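Local coordinates for Cfl (Pectobacterium brasiliense, PDB 7A9J), which probably activates coronafacic acid and related carboxylic acids with ATP and joins them to amines as amides, at residues E38-S43 and I48-L53. The protein carries 1 engineered substitution. Numbering follows the deposited sequence.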
loop_
_atom_site.group_PDB
_atom_site.type_symbol
_atom_site.label_atom_id
_atom_site.label_comp_id
_atom_site.label_asym_id
_atom_site.label_seq_id
_atom_site.Cartn_x
_atom_site.Cartn_y
_atom_site.Cartn_z
ATOM N N GLU A 38 14.661 -15.259 19.155
ATOM C CA GLU A 38 14.852 -14.018 18.424
ATOM C C GLU A 38 13.587 -13.172 18.463
ATOM O O GLU A 38 12.485 -13.690 18.656
ATOM C CB GLU A 38 15.277 -14.336 17.020
ATOM C CG GLU A 38 16.803 -14.598 16.944
ATOM C CD GLU A 38 17.161 -15.377 15.705
ATOM O OE1 GLU A 38 16.336 -15.393 14.769
ATOM O OE2 GLU A 38 18.250 -15.987 15.666
ATOM N N THR A 39 13.787 -11.861 18.430
ATOM C CA THR A 39 12.664 -10.929 18.480
ATOM C C THR A 39 11.832 -11.056 17.207
ATOM O O THR A 39 12.356 -10.925 16.104
ATOM C CB THR A 39 13.185 -9.510 18.617
ATOM O OG1 THR A 39 13.905 -9.445 19.855
ATOM C CG2 THR A 39 12.069 -8.497 18.635
ATOM N N ALA A 40 10.533 -11.286 17.371
ATOM C CA ALA A 40 9.631 -11.302 16.223
ATOM C C ALA A 40 9.009 -9.925 15.970
ATOM O O ALA A 40 8.889 -9.506 14.805
ATOM C CB ALA A 40 8.520 -12.329 16.417
ATOM N N VAL A 41 8.547 -9.220 16.997
ATOM C CA VAL A 41 7.826 -7.949 16.864
ATOM C C VAL A 41 8.348 -7.016 17.937
ATOM O O VAL A 41 8.618 -7.443 19.068
ATOM C CB VAL A 41 6.288 -8.090 17.016
ATOM C CG1 VAL A 41 5.556 -6.849 16.374
ATOM C CG2 VAL A 41 5.832 -9.351 16.335
ATOM N N LYS A 42 8.495 -5.756 17.595
ATOM C CA LYS A 42 8.889 -4.765 18.577
ATOM C C LYS A 42 8.126 -3.478 18.337
ATOM O O LYS A 42 7.591 -3.224 17.255
ATOM C CB LYS A 42 10.402 -4.571 18.616
ATOM C CG LYS A 42 11.004 -3.826 17.499
ATOM C CD LYS A 42 12.449 -4.320 17.261
ATOM C CE LYS A 42 13.220 -3.361 16.356
ATOM N NZ LYS A 42 14.678 -3.676 16.359
ATOM N N SER A 43 8.013 -2.708 19.404
ATOM C CA SER A 43 7.449 -1.376 19.351
ATOM C C SER A 43 8.477 -0.510 20.022
ATOM O O SER A 43 9.583 -0.980 20.335
ATOM C CB SER A 43 6.079 -1.281 20.029
ATOM O OG SER A 43 6.185 -1.681 21.383
ATOM N N ILE A 48 8.486 -8.848 21.616
ATOM C CA ILE A 48 8.050 -10.217 21.839
ATOM C C ILE A 48 8.897 -11.126 20.962
ATOM O O ILE A 48 9.129 -10.828 19.784
ATOM C CB ILE A 48 6.533 -10.363 21.583
ATOM C CG1 ILE A 48 6.022 -11.759 22.024
ATOM C CG2 ILE A 48 6.143 -10.051 20.085
ATOM C CD1 ILE A 48 4.541 -11.849 22.054
ATOM N N SER A 49 9.391 -12.225 21.546
ATOM C CA SER A 49 10.155 -13.179 20.759
ATOM C C SER A 49 9.253 -13.997 19.848
ATOM O O SER A 49 8.045 -14.119 20.067
ATOM C CB SER A 49 10.937 -14.142 21.695
ATOM O OG SER A 49 10.004 -14.933 22.448
ATOM N N PHE A 50 9.882 -14.673 18.886
ATOM C CA PHE A 50 9.117 -15.628 18.065
ATOM C C PHE A 50 8.402 -16.682 18.928
ATOM O O PHE A 50 7.204 -16.972 18.724
ATOM C CB PHE A 50 10.046 -16.325 17.074
ATOM C CG PHE A 50 10.275 -15.541 15.807
ATOM C CD1 PHE A 50 9.345 -15.646 14.779
ATOM C CD2 PHE A 50 11.396 -14.706 15.638
ATOM C CE1 PHE A 50 9.487 -14.927 13.543
ATOM C CE2 PHE A 50 11.538 -13.974 14.390
ATOM C CZ PHE A 50 10.601 -14.119 13.383
ATOM N N TYR A 51 9.115 -17.237 19.904
ATOM C CA TYR A 51 8.523 -18.299 20.713
ATOM C C TYR A 51 7.343 -17.756 21.484
ATOM O O TYR A 51 6.265 -18.364 21.488
ATOM C CB TYR A 51 9.549 -18.912 21.653
ATOM C CG TYR A 51 8.995 -20.102 22.428
ATOM C CD1 TYR A 51 8.948 -21.364 21.839
ATOM C CD2 TYR A 51 8.452 -19.945 23.658
ATOM C CE1 TYR A 51 8.466 -22.452 22.522
ATOM C CE2 TYR A 51 7.996 -21.070 24.387
ATOM C CZ TYR A 51 7.957 -22.283 23.776
ATOM O OH TYR A 51 7.442 -23.384 24.461
ATOM N N ASN A 52 7.521 -16.602 22.130
ATOM C CA ASN A 52 6.395 -16.055 22.918
ATOM C C ASN A 52 5.225 -15.594 22.055
ATOM O O ASN A 52 4.066 -15.621 22.517
ATOM C CB ASN A 52 6.914 -14.965 23.845
ATOM C CG ASN A 52 7.690 -15.597 25.095
ATOM O OD1 ASN A 52 7.274 -16.668 25.624
ATOM N ND2 ASN A 52 8.818 -15.004 25.524
ATOM N N LEU A 53 5.490 -15.109 20.828
ATOM C CA LEU A 53 4.399 -14.812 19.925
ATOM C C LEU A 53 3.645 -16.080 19.547
ATOM O O LEU A 53 2.413 -16.076 19.544
ATOM C CB LEU A 53 4.929 -14.064 18.685
ATOM C CG LEU A 53 3.952 -13.794 17.568
ATOM C CD1 LEU A 53 2.800 -12.995 18.132
ATOM C CD2 LEU A 53 4.701 -12.986 16.433
#
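The methyl of Ala40 sits almost squarely over the Phe50 ring, CB lying 3.6 Å from the ring centroid and 8° off the normal, a CH-pi contact. A chi1 of -84° puts CG beside the backbone N of Phe50, and chi2, also -84°, turns one ring face to that methyl, while Glu38 O lies at the ring edge. Leu53 CD2, one helical turn on, reaches Ala40 CB at 3.9 Å and also touches Val41 CG2. Val41 and Ile48 run side by side, CB of Val41 3.6 Å from CG2 of Ile48. Ile48 O accepts two consecutive amides, from Ala40 N at 2.8 Å and from Val41 N at 3.3 Å, each in the carbonyl plane: a classic beta bulge in the antiparallel hairpin that leads into helix 50-66 of the AMP-binding domain. Ile48 N returns a bond to Val41 O. On the helix side of the bulge, Phe50 N donates to Glu38 O at 2.8 Å, tying the start of helix 50-66 to the residue just before strand 39-42. Ser49 is the N-cap, its OG accepting from Asn52 N at 3.0 Å. Behind this shell, His31, Phe28 and Leu250 pack on Phe50, and strand 255-257 pairs in parallel with strand 39-42 through Val256.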